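Haloperoxidase (PDB 1QHB) catalyses the bromination of organic substrates by hydrogen peroxide and bromide, using a vanadate cofactor, and, as a calcium-stabilised enzyme, forms a homododecamer. Local coordinates at residues A393-Y396 with Q397-I401; G316-L319 with I320-I323; A14-D17 with T18-A22; A182-I185 with R186-E190; P208-I211 with R212-R215. All coordinates share one frame; numbering follows the deposited sequence.

Interaction 1 of 5, residues A393-Y396 with Q397-I401. With PO4 (phosphate ion), chain G.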
loop_
_atom_site.group_PDB
_atom_site.type_symbol
_atom_site.label_atom_id
_atom_site.label_comp_id
_atom_site.label_asym_id
_atom_site.label_seq_id
_atom_site.Cartn_x
_atom_site.Cartn_y
_atom_site.Cartn_z
ATOM N N ALA A 393 -3.685 -32.294 9.690
ATOM C CA ALA A 393 -5.035 -31.977 10.132
ATOM C C ALA A 393 -5.533 -32.957 11.184
ATOM O O ALA A 393 -6.127 -32.530 12.193
ATOM C CB ALA A 393 -6.017 -31.985 8.949
ATOM N N VAL A 394 -5.303 -34.272 10.978
ATOM C CA VAL A 394 -5.857 -35.206 11.988
ATOM C C VAL A 394 -5.065 -35.138 13.280
ATOM O O VAL A 394 -5.681 -35.434 14.336
ATOM C CB VAL A 394 -5.990 -36.652 11.452
ATOM C CG1 VAL A 394 -4.735 -37.465 11.628
ATOM C CG2 VAL A 394 -7.143 -37.356 12.136
ATOM N N ARG A 395 -3.814 -34.743 13.271
ATOM C CA ARG A 395 -3.068 -34.595 14.529
ATOM C C ARG A 395 -3.601 -33.445 15.369
ATOM O O ARG A 395 -3.677 -33.456 16.575
ATOM C CB ARG A 395 -1.549 -34.425 14.233
ATOM C CG ARG A 395 -0.929 -35.742 13.751
ATOM C CD ARG A 395 -0.529 -36.630 14.917
ATOM N NE ARG A 395 -0.510 -38.062 14.526
ATOM C CZ ARG A 395 0.513 -38.852 14.866
ATOM N NH1 ARG A 395 1.553 -38.350 15.541
ATOM N NH2 ARG A 395 0.533 -40.125 14.528
ATOM N N TYR A 396 -4.071 -32.359 14.771
ATOM C CA TYR A 396 -4.684 -31.247 15.436
ATOM C C TYR A 396 -5.952 -31.749 16.122
ATOM O O TYR A 396 -6.207 -31.435 17.277
ATOM C CB TYR A 396 -4.961 -30.105 14.457
ATOM C CG TYR A 396 -5.585 -28.910 15.137
ATOM C CD1 TYR A 396 -4.866 -28.155 16.075
ATOM C CD2 TYR A 396 -6.886 -28.551 14.822
ATOM C CE1 TYR A 396 -5.463 -27.052 16.694
ATOM C CE2 TYR A 396 -7.467 -27.455 15.442
ATOM C CZ TYR A 396 -6.765 -26.712 16.367
ATOM O OH TYR A 396 -7.395 -25.616 16.914
ATOM N N GLN A 397 -6.756 -32.543 15.454
ATOM C CA GLN A 397 -7.980 -33.068 16.037
ATOM C C GLN A 397 -7.583 -34.033 17.151
ATOM O O GLN A 397 -8.068 -33.974 18.256
ATOM C CB GLN A 397 -8.817 -33.815 14.982
ATOM C CG GLN A 397 -9.399 -32.927 13.851
ATOM C CD GLN A 397 -10.278 -31.811 14.426
ATOM O OE1 GLN A 397 -11.203 -32.011 15.209
ATOM N NE2 GLN A 397 -10.000 -30.563 14.073
ATOM N N LYS A 398 -6.684 -34.994 16.909
ATOM C CA LYS A 398 -6.331 -35.983 17.899
ATOM C C LYS A 398 -5.888 -35.350 19.221
ATOM O O LYS A 398 -6.390 -35.685 20.267
ATOM C CB LYS A 398 -5.177 -36.890 17.444
ATOM C CG LYS A 398 -5.489 -38.004 16.496
ATOM C CD LYS A 398 -4.185 -38.462 15.835
ATOM C CE LYS A 398 -4.456 -39.654 14.892
ATOM N NZ LYS A 398 -4.775 -40.868 15.691
ATOM N N PHE A 399 -4.844 -34.532 19.147
ATOM C CA PHE A 399 -4.218 -34.012 20.352
ATOM C C PHE A 399 -4.686 -32.646 20.854
ATOM O O PHE A 399 -4.718 -32.445 22.077
ATOM C CB PHE A 399 -2.739 -33.873 20.013
ATOM C CG PHE A 399 -1.897 -35.088 20.091
ATOM C CD1 PHE A 399 -1.482 -35.604 21.319
ATOM C CD2 PHE A 399 -1.451 -35.707 18.909
ATOM C CE1 PHE A 399 -0.680 -36.757 21.336
ATOM C CE2 PHE A 399 -0.628 -36.811 18.930
ATOM C CZ PHE A 399 -0.274 -37.336 20.158
ATOM N N ASN A 400 -4.919 -31.701 19.926
ATOM C CA ASN A 400 -5.221 -30.359 20.383
ATOM C C ASN A 400 -6.688 -30.206 20.709
ATOM O O ASN A 400 -6.938 -29.369 21.576
ATOM C CB ASN A 400 -4.811 -29.325 19.317
ATOM C CG ASN A 400 -3.321 -29.384 19.047
ATOM O OD1 ASN A 400 -2.850 -30.150 18.189
ATOM N ND2 ASN A 400 -2.542 -28.538 19.747
ATOM N N ILE A 401 -7.585 -30.960 20.055
ATOM C CA ILE A 401 -8.974 -30.806 20.344
ATOM C C ILE A 401 -9.616 -31.928 21.150
ATOM O O ILE A 401 -10.022 -31.676 22.284
ATOM C CB ILE A 401 -9.775 -30.679 19.018
ATOM C CG1 ILE A 401 -9.232 -29.550 18.144
ATOM C CG2 ILE A 401 -11.276 -30.495 19.261
ATOM C CD1 ILE A 401 -9.317 -28.165 18.765
HETATM P P PO4 G . -3.966 -44.636 13.648
HETATM O O1 PO4 G . -4.148 -45.495 14.849
HETATM O O2 PO4 G . -4.671 -45.192 12.457
HETATM O O3 PO4 G . -2.527 -44.497 13.368
HETATM O O4 PO4 G . -4.576 -43.298 13.994
HETATM O O HOH W 1 -8.061 -30.408 11.956
#

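Interaction 2 of 5, residues G316-L319 with I320-I323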
loop_
_atom_site.group_PDB
_atom_site.type_symbol
_atom_site.label_atom_id
_atom_site.label_comp_id
_atom_site.label_asym_id
_atom_site.label_seq_id
_atom_site.Cartn_x
_atom_site.Cartn_y
_atom_site.Cartn_z
ATOM N N GLY A 316 6.101 -68.042 5.744
ATOM C CA GLY A 316 5.405 -67.795 4.497
ATOM C C GLY A 316 4.528 -66.537 4.524
ATOM O O GLY A 316 4.740 -65.563 5.236
ATOM N N ALA A 317 3.530 -66.575 3.649
ATOM C CA ALA A 317 2.614 -65.468 3.444
ATOM C C ALA A 317 1.347 -65.965 2.736
ATOM O O ALA A 317 1.472 -66.866 1.939
ATOM C CB ALA A 317 3.365 -64.490 2.514
ATOM N N ARG A 318 0.216 -65.272 2.864
ATOM C CA ARG A 318 -0.939 -65.735 2.093
ATOM C C ARG A 318 -1.808 -64.540 1.716
ATOM O O ARG A 318 -1.674 -63.436 2.302
ATOM C CB ARG A 318 -1.639 -66.777 2.961
ATOM C CG ARG A 318 -2.272 -66.131 4.202
ATOM C CD ARG A 318 -2.866 -67.210 5.114
ATOM N NE ARG A 318 -3.551 -66.651 6.249
ATOM C CZ ARG A 318 -3.987 -67.315 7.299
ATOM N NH1 ARG A 318 -3.798 -68.638 7.321
ATOM N NH2 ARG A 318 -4.649 -66.686 8.264
ATOM N N LEU A 319 -2.655 -64.740 0.711
ATOM C CA LEU A 319 -3.624 -63.691 0.346
ATOM C C LEU A 319 -4.451 -63.426 1.583
ATOM O O LEU A 319 -4.711 -64.412 2.296
ATOM C CB LEU A 319 -4.509 -64.163 -0.825
ATOM C CG LEU A 319 -3.718 -64.312 -2.132
ATOM C CD1 LEU A 319 -4.583 -65.029 -3.170
ATOM C CD2 LEU A 319 -3.201 -62.981 -2.673
ATOM N N ILE A 320 -4.884 -62.214 1.854
ATOM C CA ILE A 320 -5.696 -61.966 3.036
ATOM C C ILE A 320 -6.829 -62.974 3.135
ATOM O O ILE A 320 -7.759 -63.048 2.332
ATOM C CB ILE A 320 -6.208 -60.509 3.112
ATOM C CG1 ILE A 320 -4.974 -59.580 3.302
ATOM C CG2 ILE A 320 -7.181 -60.335 4.257
ATOM C CD1 ILE A 320 -5.374 -58.126 2.945
ATOM N N ARG A 321 -6.936 -63.648 4.279
ATOM C CA ARG A 321 -7.944 -64.675 4.526
ATOM C C ARG A 321 -8.861 -64.448 5.697
ATOM O O ARG A 321 -10.081 -64.652 5.664
ATOM C CB ARG A 321 -7.049 -65.920 4.854
ATOM C CG ARG A 321 -7.593 -67.201 4.331
ATOM C CD ARG A 321 -6.602 -68.386 4.367
ATOM N NE ARG A 321 -7.420 -69.536 3.959
ATOM C CZ ARG A 321 -7.722 -69.769 2.671
ATOM N NH1 ARG A 321 -7.264 -69.099 1.598
ATOM N NH2 ARG A 321 -8.532 -70.822 2.481
ATOM N N THR A 322 -8.251 -64.088 6.841
ATOM C CA THR A 322 -9.027 -63.897 8.045
ATOM C C THR A 322 -9.066 -62.417 8.429
ATOM O O THR A 322 -8.260 -61.617 7.955
ATOM C CB THR A 322 -8.446 -64.668 9.240
ATOM O OG1 THR A 322 -7.054 -64.315 9.384
ATOM C CG2 THR A 322 -8.407 -66.186 8.993
ATOM N N ILE A 323 -9.989 -62.089 9.324
ATOM C CA ILE A 323 -10.038 -60.751 9.918
ATOM C C ILE A 323 -8.677 -60.390 10.495
ATOM O O ILE A 323 -8.193 -59.282 10.262
ATOM C CB ILE A 323 -11.143 -60.735 10.982
ATOM C CG1 ILE A 323 -12.482 -60.729 10.215
ATOM C CG2 ILE A 323 -11.041 -59.541 11.915
ATOM C CD1 ILE A 323 -13.672 -60.763 11.119
HETATM O O HOH W 2 -5.094 -67.090 1.512
#

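Interaction 3 of 5, residues A14-D17 with T18-A22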
loop_
_atom_site.group_PDB
_atom_site.type_symbol
_atom_site.label_atom_id
_atom_site.label_comp_id
_atom_site.label_asym_id
_atom_site.label_seq_id
_atom_site.Cartn_x
_atom_site.Cartn_y
_atom_site.Cartn_z
ATOM N N ALA A 14 5.098 -13.764 -12.239
ATOM C CA ALA A 14 3.904 -14.551 -12.469
ATOM C C ALA A 14 3.955 -15.770 -11.540
ATOM O O ALA A 14 2.888 -16.206 -11.105
ATOM C CB ALA A 14 3.843 -15.063 -13.920
ATOM N N SER A 15 5.130 -16.375 -11.331
ATOM C CA SER A 15 5.195 -17.534 -10.435
ATOM C C SER A 15 4.870 -17.082 -9.020
ATOM O O SER A 15 4.092 -17.702 -8.325
ATOM C CB SER A 15 6.630 -18.139 -10.418
ATOM O OG SER A 15 6.644 -19.195 -9.472
ATOM N N PHE A 16 5.422 -15.929 -8.580
ATOM C CA PHE A 16 5.185 -15.403 -7.249
ATOM C C PHE A 16 3.712 -15.121 -7.039
ATOM O O PHE A 16 3.122 -15.458 -6.023
ATOM C CB PHE A 16 5.988 -14.108 -7.027
ATOM C CG PHE A 16 5.660 -13.362 -5.760
ATOM C CD1 PHE A 16 6.167 -13.779 -4.552
ATOM C CD2 PHE A 16 4.851 -12.227 -5.808
ATOM C CE1 PHE A 16 5.874 -13.109 -3.383
ATOM C CE2 PHE A 16 4.533 -11.552 -4.629
ATOM C CZ PHE A 16 5.020 -12.003 -3.378
ATOM N N ASP A 17 3.123 -14.428 -8.012
ATOM C CA ASP A 17 1.702 -14.078 -7.995
ATOM C C ASP A 17 0.799 -15.303 -8.006
ATOM O O ASP A 17 -0.306 -15.251 -7.457
ATOM C CB ASP A 17 1.406 -13.188 -9.244
ATOM C CG ASP A 17 1.854 -11.757 -9.061
ATOM O OD1 ASP A 17 2.218 -11.317 -7.961
ATOM O OD2 ASP A 17 1.862 -11.034 -10.082
ATOM N N THR A 18 1.183 -16.393 -8.684
ATOM C CA THR A 18 0.351 -17.620 -8.637
ATOM C C THR A 18 0.300 -18.186 -7.228
ATOM O O THR A 18 -0.798 -18.481 -6.703
ATOM C CB THR A 18 0.903 -18.648 -9.642
ATOM O OG1 THR A 18 0.834 -18.081 -10.943
ATOM C CG2 THR A 18 0.064 -19.925 -9.642
ATOM N N ARG A 19 1.449 -18.200 -6.534
ATOM C CA ARG A 19 1.566 -18.717 -5.169
ATOM C C ARG A 19 0.782 -17.876 -4.187
ATOM O O ARG A 19 0.202 -18.457 -3.265
ATOM C CB ARG A 19 3.049 -18.811 -4.759
ATOM C CG ARG A 19 3.743 -19.981 -5.511
ATOM C CD ARG A 19 5.252 -20.008 -5.340
ATOM N NE ARG A 19 5.604 -20.449 -4.001
ATOM C CZ ARG A 19 6.744 -21.017 -3.631
ATOM N NH1 ARG A 19 7.682 -21.199 -4.547
ATOM N NH2 ARG A 19 6.866 -21.347 -2.367
ATOM N N VAL A 20 0.811 -16.543 -4.382
ATOM C CA VAL A 20 0.076 -15.672 -3.480
ATOM C C VAL A 20 -1.415 -15.847 -3.719
ATOM O O VAL A 20 -2.234 -15.928 -2.796
ATOM C CB VAL A 20 0.484 -14.163 -3.637
ATOM C CG1 VAL A 20 -0.353 -13.170 -2.861
ATOM C CG2 VAL A 20 1.960 -14.077 -3.237
ATOM N N ALA A 21 -1.817 -15.895 -4.992
ATOM C CA ALA A 21 -3.216 -16.087 -5.363
ATOM C C ALA A 21 -3.742 -17.386 -4.748
ATOM O O ALA A 21 -4.871 -17.472 -4.246
ATOM C CB ALA A 21 -3.370 -16.169 -6.883
ATOM N N ALA A 22 -2.961 -18.493 -4.752
ATOM C CA ALA A 22 -3.416 -19.715 -4.137
ATOM C C ALA A 22 -3.577 -19.556 -2.624
ATOM O O ALA A 22 -4.518 -20.090 -2.045
ATOM C CB ALA A 22 -2.482 -20.919 -4.374
HETATM O O HOH W 3 8.411 -19.490 -7.176
#

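Interaction 4 of 5, residues A182-I185 with R186-E190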
loop_
_atom_site.group_PDB
_atom_site.type_symbol
_atom_site.label_atom_id
_atom_site.label_comp_id
_atom_site.label_asym_id
_atom_site.label_seq_id
_atom_site.Cartn_x
_atom_site.Cartn_y
_atom_site.Cartn_z
ATOM N N ALA A 182 -21.880 -70.276 11.461
ATOM C CA ALA A 182 -23.240 -69.815 11.759
ATOM C C ALA A 182 -23.536 -69.454 13.190
ATOM O O ALA A 182 -24.249 -68.478 13.455
ATOM C CB ALA A 182 -24.230 -70.850 11.238
ATOM N N ALA A 183 -23.110 -70.211 14.181
ATOM C CA ALA A 183 -23.413 -69.949 15.578
ATOM C C ALA A 183 -22.816 -68.604 15.963
ATOM O O ALA A 183 -23.589 -67.840 16.570
ATOM C CB ALA A 183 -22.878 -71.067 16.480
ATOM N N PHE A 184 -21.557 -68.343 15.661
ATOM C CA PHE A 184 -20.970 -67.032 15.912
ATOM C C PHE A 184 -21.618 -65.926 15.083
ATOM O O PHE A 184 -22.033 -64.881 15.576
ATOM C CB PHE A 184 -19.448 -67.088 15.616
ATOM C CG PHE A 184 -18.842 -65.738 15.890
ATOM C CD1 PHE A 184 -18.443 -65.416 17.172
ATOM C CD2 PHE A 184 -18.731 -64.790 14.870
ATOM C CE1 PHE A 184 -17.903 -64.163 17.437
ATOM C CE2 PHE A 184 -18.210 -63.539 15.157
ATOM C CZ PHE A 184 -17.792 -63.241 16.450
ATOM N N ILE A 185 -21.714 -66.040 13.773
ATOM C CA ILE A 185 -22.279 -64.974 12.940
ATOM C C ILE A 185 -23.677 -64.629 13.367
ATOM O O ILE A 185 -24.022 -63.456 13.609
ATOM C CB ILE A 185 -22.190 -65.336 11.460
ATOM C CG1 ILE A 185 -20.709 -65.459 11.044
ATOM C CG2 ILE A 185 -22.926 -64.374 10.522
ATOM C CD1 ILE A 185 -19.955 -64.141 11.054
ATOM N N ARG A 186 -24.554 -65.615 13.558
ATOM C CA ARG A 186 -25.951 -65.341 13.929
ATOM C C ARG A 186 -26.066 -64.684 15.278
ATOM O O ARG A 186 -26.900 -63.829 15.541
ATOM C CB ARG A 186 -26.683 -66.677 13.890
ATOM C CG ARG A 186 -26.771 -67.310 12.518
ATOM C CD ARG A 186 -27.781 -66.630 11.603
ATOM N NE ARG A 186 -28.734 -67.594 11.056
ATOM C CZ ARG A 186 -29.951 -67.328 10.593
ATOM N NH1 ARG A 186 -30.439 -66.090 10.585
ATOM N NH2 ARG A 186 -30.712 -68.319 10.132
ATOM N N SER A 187 -25.247 -65.083 16.234
ATOM C CA SER A 187 -25.239 -64.511 17.578
ATOM C C SER A 187 -24.653 -63.116 17.546
ATOM O O SER A 187 -25.088 -62.246 18.303
ATOM C CB SER A 187 -24.520 -65.493 18.509
ATOM O OG SER A 187 -23.505 -64.856 19.231
ATOM N N ALA A 188 -23.719 -62.816 16.651
ATOM C CA ALA A 188 -23.121 -61.504 16.500
ATOM C C ALA A 188 -24.189 -60.542 16.010
ATOM O O ALA A 188 -24.340 -59.460 16.548
ATOM C CB ALA A 188 -22.079 -61.490 15.370
ATOM N N ILE A 189 -24.901 -60.969 14.963
ATOM C CA ILE A 189 -25.906 -60.081 14.385
ATOM C C ILE A 189 -27.101 -59.795 15.275
ATOM O O ILE A 189 -27.758 -58.753 15.254
ATOM C CB ILE A 189 -26.334 -60.761 13.069
ATOM C CG1 ILE A 189 -25.193 -60.593 12.039
ATOM C CG2 ILE A 189 -27.627 -60.251 12.481
ATOM C CD1 ILE A 189 -25.389 -61.539 10.850
ATOM N N GLU A 190 -27.551 -60.775 16.032
ATOM C CA GLU A 190 -28.719 -60.637 16.913
ATOM C C GLU A 190 -28.350 -59.783 18.114
ATOM O O GLU A 190 -29.145 -59.018 18.643
ATOM C CB GLU A 190 -29.110 -62.068 17.203
ATOM C CG GLU A 190 -30.446 -62.396 17.832
ATOM C CD GLU A 190 -30.620 -63.920 17.797
ATOM O OE1 GLU A 190 -30.273 -64.503 16.740
ATOM O OE2 GLU A 190 -31.064 -64.515 18.794
#

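Interaction 5 of 5, residues P208-I211 with R212-R215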
loop_
_atom_site.group_PDB
_atom_site.type_symbol
_atom_site.label_atom_id
_atom_site.label_comp_id
_atom_site.label_asym_id
_atom_site.label_seq_id
_atom_site.Cartn_x
_atom_site.Cartn_y
_atom_site.Cartn_z
ATOM N N PRO A 208 -26.660 -33.404 12.950
ATOM C CA PRO A 208 -26.542 -33.890 11.596
ATOM C C PRO A 208 -25.410 -34.877 11.428
ATOM O O PRO A 208 -25.584 -35.837 10.648
ATOM C CB PRO A 208 -26.356 -32.668 10.727
ATOM C CG PRO A 208 -26.922 -31.550 11.540
ATOM C CD PRO A 208 -26.824 -31.922 12.988
ATOM N N ALA A 209 -24.264 -34.660 12.071
ATOM C CA ALA A 209 -23.147 -35.594 11.896
ATOM C C ALA A 209 -23.492 -37.008 12.378
ATOM O O ALA A 209 -23.066 -37.978 11.780
ATOM C CB ALA A 209 -21.935 -35.086 12.644
ATOM N N GLU A 210 -24.266 -37.097 13.464
ATOM C CA GLU A 210 -24.741 -38.350 13.997
ATOM C C GLU A 210 -25.714 -39.038 13.061
ATOM O O GLU A 210 -25.647 -40.247 12.943
ATOM C CB GLU A 210 -25.554 -38.118 15.278
ATOM C CG GLU A 210 -24.749 -38.324 16.535
ATOM C CD GLU A 210 -25.579 -38.366 17.809
ATOM O OE1 GLU A 210 -26.759 -38.755 17.827
ATOM O OE2 GLU A 210 -24.943 -37.998 18.811
ATOM N N ILE A 211 -26.614 -38.251 12.470
ATOM C CA ILE A 211 -27.603 -38.814 11.555
ATOM C C ILE A 211 -26.840 -39.398 10.400
ATOM O O ILE A 211 -27.119 -40.505 9.959
ATOM C CB ILE A 211 -28.643 -37.771 11.105
ATOM C CG1 ILE A 211 -29.533 -37.386 12.291
ATOM C CG2 ILE A 211 -29.473 -38.256 9.924
ATOM C CD1 ILE A 211 -30.226 -36.043 12.119
ATOM N N ARG A 212 -25.829 -38.699 9.883
ATOM C CA ARG A 212 -25.101 -39.237 8.728
ATOM C C ARG A 212 -24.338 -40.514 9.048
ATOM O O ARG A 212 -24.202 -41.375 8.172
ATOM C CB ARG A 212 -24.188 -38.127 8.185
ATOM C CG ARG A 212 -23.630 -38.512 6.819
ATOM C CD ARG A 212 -22.642 -37.500 6.259
ATOM N NE ARG A 212 -21.990 -38.087 5.080
ATOM C CZ ARG A 212 -21.135 -37.501 4.251
ATOM N NH1 ARG A 212 -20.761 -36.229 4.386
ATOM N NH2 ARG A 212 -20.637 -38.220 3.239
ATOM N N ARG A 213 -23.800 -40.723 10.243
ATOM C CA ARG A 213 -23.059 -41.977 10.458
ATOM C C ARG A 213 -23.856 -43.055 11.197
ATOM O O ARG A 213 -23.275 -44.098 11.495
ATOM C CB ARG A 213 -21.739 -41.698 11.208
ATOM C CG ARG A 213 -21.927 -41.171 12.610
ATOM C CD ARG A 213 -20.556 -40.852 13.267
ATOM N NE ARG A 213 -20.884 -40.497 14.656
ATOM C CZ ARG A 213 -20.823 -39.257 15.117
ATOM N NH1 ARG A 213 -20.404 -38.261 14.340
ATOM N NH2 ARG A 213 -21.167 -39.008 16.367
ATOM N N ARG A 214 -25.140 -42.822 11.470
ATOM C CA ARG A 214 -25.907 -43.829 12.202
ATOM C C ARG A 214 -26.221 -45.036 11.331
ATOM O O ARG A 214 -26.563 -44.840 10.177
ATOM C CB ARG A 214 -27.201 -43.249 12.766
ATOM C CG ARG A 214 -27.861 -44.300 13.691
ATOM C CD ARG A 214 -28.666 -43.540 14.730
ATOM N NE ARG A 214 -29.369 -44.454 15.607
ATOM C CZ ARG A 214 -29.892 -44.056 16.756
ATOM N NH1 ARG A 214 -29.747 -42.779 17.091
ATOM N NH2 ARG A 214 -30.529 -44.944 17.495
ATOM N N ARG A 215 -26.065 -46.256 11.855
ATOM C CA ARG A 215 -26.266 -47.419 11.007
ATOM C C ARG A 215 -27.580 -48.105 11.342
ATOM O O ARG A 215 -28.004 -48.072 12.482
ATOM C CB ARG A 215 -25.108 -48.422 11.087
ATOM C CG ARG A 215 -23.810 -47.867 10.551
ATOM C CD ARG A 215 -22.657 -48.785 10.814
ATOM N NE ARG A 215 -22.059 -48.644 12.127
ATOM C CZ ARG A 215 -21.201 -49.571 12.590
ATOM N NH1 ARG A 215 -20.913 -50.607 11.817
ATOM N NH2 ARG A 215 -20.673 -49.418 13.793
HETATM O O HOH W 4 -28.744 -40.055 16.483
#

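Interaction 1 of 5, residues A393-Y396 with Q397-I401
Tyr396 offers one face of its ring to Ile401 in the last turns of helix 376-402, where the alpha-helix widens into a pi-type turn. Tyr396 O accepts from Asn400 N at 3.0 Å and, weakly, from Ile401 N, five residues on. The wider turn lets Ile401 CG1 sit over the ring in a CH-pi contact, 4.3 Å from the centroid, while CD1 reaches on to CZ and OH. With CG anti to the backbone N (chi1 -179°), the Tyr396 ring swings toward the following turn, and Asn400 CB meets it obliquely, 3.4 Å from CD1 of Tyr396. The Asn400 amide lies 27° from the ring plane, and its ND2 bonds to Asn83.

Elsewhere on the helix, Arg395 runs alongside Phe399, and its NE comes within 3.9 Å of Lys398 CD. Lys398 also passes Val394, CE to CG1. Its long chain stays extended until the final torsion, which bends the amine (chi4 -71°) toward Gly482 O and the pocket of the vanadate site. A phosphate occupies that pocket, also held by Arg406, Arg545 and His551, and Lys398 NZ donates to phosphate O4 at 3.0 Å.

Interaction 2 of 5, residues G316-L319 with I320-I323
Arg318 lays its guanidinium beneath Arg321, whose CB lies over one face, 3.8 Å from NE of Arg318, with CD above the same group toward its rim. The two side chains meet nearly at right angles, their guanidinium planes 56° apart, so aliphatic carbon rather than a second charge rests on the flat group. At the edge, NH2 of Arg318 comes within 3.6 Å of Thr322 OG1, a contact near the plane that is not a hydrogen bond. Arg318 CG is wedged between the backbone N and the carbonyl carbon (chi1 68°), and the straight chain beyond it carries the charge along the turn. A water links the backbone to the second arginine, donating to Leu319 O at 2.8 Å and accepting from Arg321 NH1 at 3.0 Å.

This is the passage from strand 313-318, an outer strand of an antiparallel sheet, into helix 323-332, with Thr322 as N-cap: its OG1 bonds weakly to Asp325 N. Asp325 OD2 organises the turn, taking a salt bridge from Arg318 NE and a hydrogen bond from Arg321 N. A leucine in place of Arg318 would probably leave Asp325 without its charged mate and the Arg321 methylenes without their flat support. Farther out, Glu516 O holds Arg321 NH1, Asp517 OD1 accepts from Leu319 N, and Ile320 packs on Trp329 of the helix just begun.

Interaction 3 of 5, residues A14-D17 with T18-A22
Thr18 grips Ala14 O twice, through OG1 at 2.8 Å and through its own backbone N at 3.0 Å. The two donors reach that oxygen from opposite faces of its carbonyl plane, which lets one acceptor serve both. The hydroxyl is placed by a first torsion that sets OG1 beside the backbone N (chi1 -61°), facing back along the helix; a beta-branched residue with a hydroxyl thus satisfies its own polar group in a buried position. A valine here would probably leave Ala14 O with the backbone N alone of its two donors from this position.

Both residues lie in helix 11-28, near the N-terminus and about 35 Å from the centre of the chain, a segment that packs chiefly on other subunits of the dodecamer. Ala14, Thr18 and Ala21 pack on Ala5, Asn7 and Leu8 of the fifth subunit, and their small size probably helps the two to come together.

The flank of Ser15 and Arg19 is looser. Their side chains keep apart, OG to CD 4.4 Å, and a water bridges them, lying 2.9 Å from Ser15 OG and accepting from Arg19 NH1 at 3.2 Å. The arginine, bent at chi3, carries NH2 onward to a salt bridge with Glu573 of the third subunit. Phe16 and Val20 make a snug but partly exposed contact: Val20 CG2 sits over one face of the Phe16 ring, 3.9 Å from its centroid, in a CH-pi contact. Nearby, Asp17 OD2 turns to Gln9.

Interaction 4 of 5, residues A182-I185 with R186-E190
Ile185 and Ile189, one turn apart on helix 182-192, pack CG2 against CD1 at 3.8 Å. Both isoleucines hold CG1 beside the backbone N, but their second torsions differ: Ile185 is bent (chi2 -68°), whereas Ile189 is extended (chi2 165°) and so sends CD1 back to its partner. The other apolar pair is slacker: Ala188 CB lies 4.4 Å from Phe184 CE2, oblique to the ring, the short alanine methyl only just reaching it.

The backbone bonds are those of a regular alpha-helix. Arg186 N donates to Ala182 O at 2.9 Å and Ser187 N to Ala183 O at 3.2 Å. Ala188 N and Ile189 N bond to the oxygens of Phe184 and Ile185 in the same i to i+4 pattern.

The charged side chain of Arg186 keeps to the outer side, where it is exposed, as suits such a residue on an amphipathic helix. The apolar side faces the chain itself. Phe184 rests on Ile171 in the loop after helix 153-167, while Ile185 meets Leu223, and Ile189 meets Val218 and Val220, in the loop that follows helix 208-213.

Interaction 5 of 5, residues P208-I211 with R212-R215
Glu210 and Arg214 are joined through a water that donates to OE1 of Glu210 at 2.7 Å and accepts from NH1 of Arg214 at 3.0 Å. The water lies at the edge of the guanidinium, in its plane, and spans a charge pair too far apart for a direct salt bridge, OE1 to NH1 being 5.1 Å. Arg214 is held at its other nitrogens by backbone oxygens, NE by Trp197 O and NH2 by Glu196 O.

Arg213 takes a different course. Its CG sits between the backbone N and the carbonyl carbon (chi1 65°), and the extended chain folds back along the preceding turn until the guanidinium turns one face to Glu210, whose CA lies 4.2 Å from its plane, over the centre. NH2 of Arg213 touches Glu210 CG at 3.7 Å, but the carboxylate makes no direct bond, OE2 of Glu210 staying 4.6 Å from NH2 of Arg213, the two planes 61° apart. The buried charge finds its partners elsewhere, in Glu154 and in Glu558 of helix 553-574.

The backbone belongs to the short helix 208-213. Pro208 suits its first turn, needing no N-H there, and its carbonyl accepts from Arg212 N at 3.0 Å. Arg213 N is shared between Ala209 O and, weakly, Glu210 O, and Arg214 N makes a weak bond to Ile211 O. Arg212 stretches outward along Phe557 and Leu561.

The chemistry implies a division of labour among successive positive groups: Arg213 and Arg215 are paired with glutamates outside the helix, Glu161 serving the latter, while Arg214 is held by backbone oxygens and a water.

In the fold
Interaction 1 alone belongs to the vanadate pocket; the other four lie away from the annotated sites. Interaction 5 comes within about 11 Å of it, nearest atoms, and both lean on helix 553-574, Ala393 against Leu562 and Ile566, Arg212 against Phe557 and Leu561. Interactions 2 and 4 approach to about 7 Å, nearest atoms, and share Ile171, which pairs by backbone with Ile323 and packs under Phe184; they lie across the chain's centre from interaction 1, centres 33 and 37 Å away. Interaction 3 is remote, its centre 59 Å from that of interaction 4 and 30 Å from that of interaction 1, and belongs to the subunit interface.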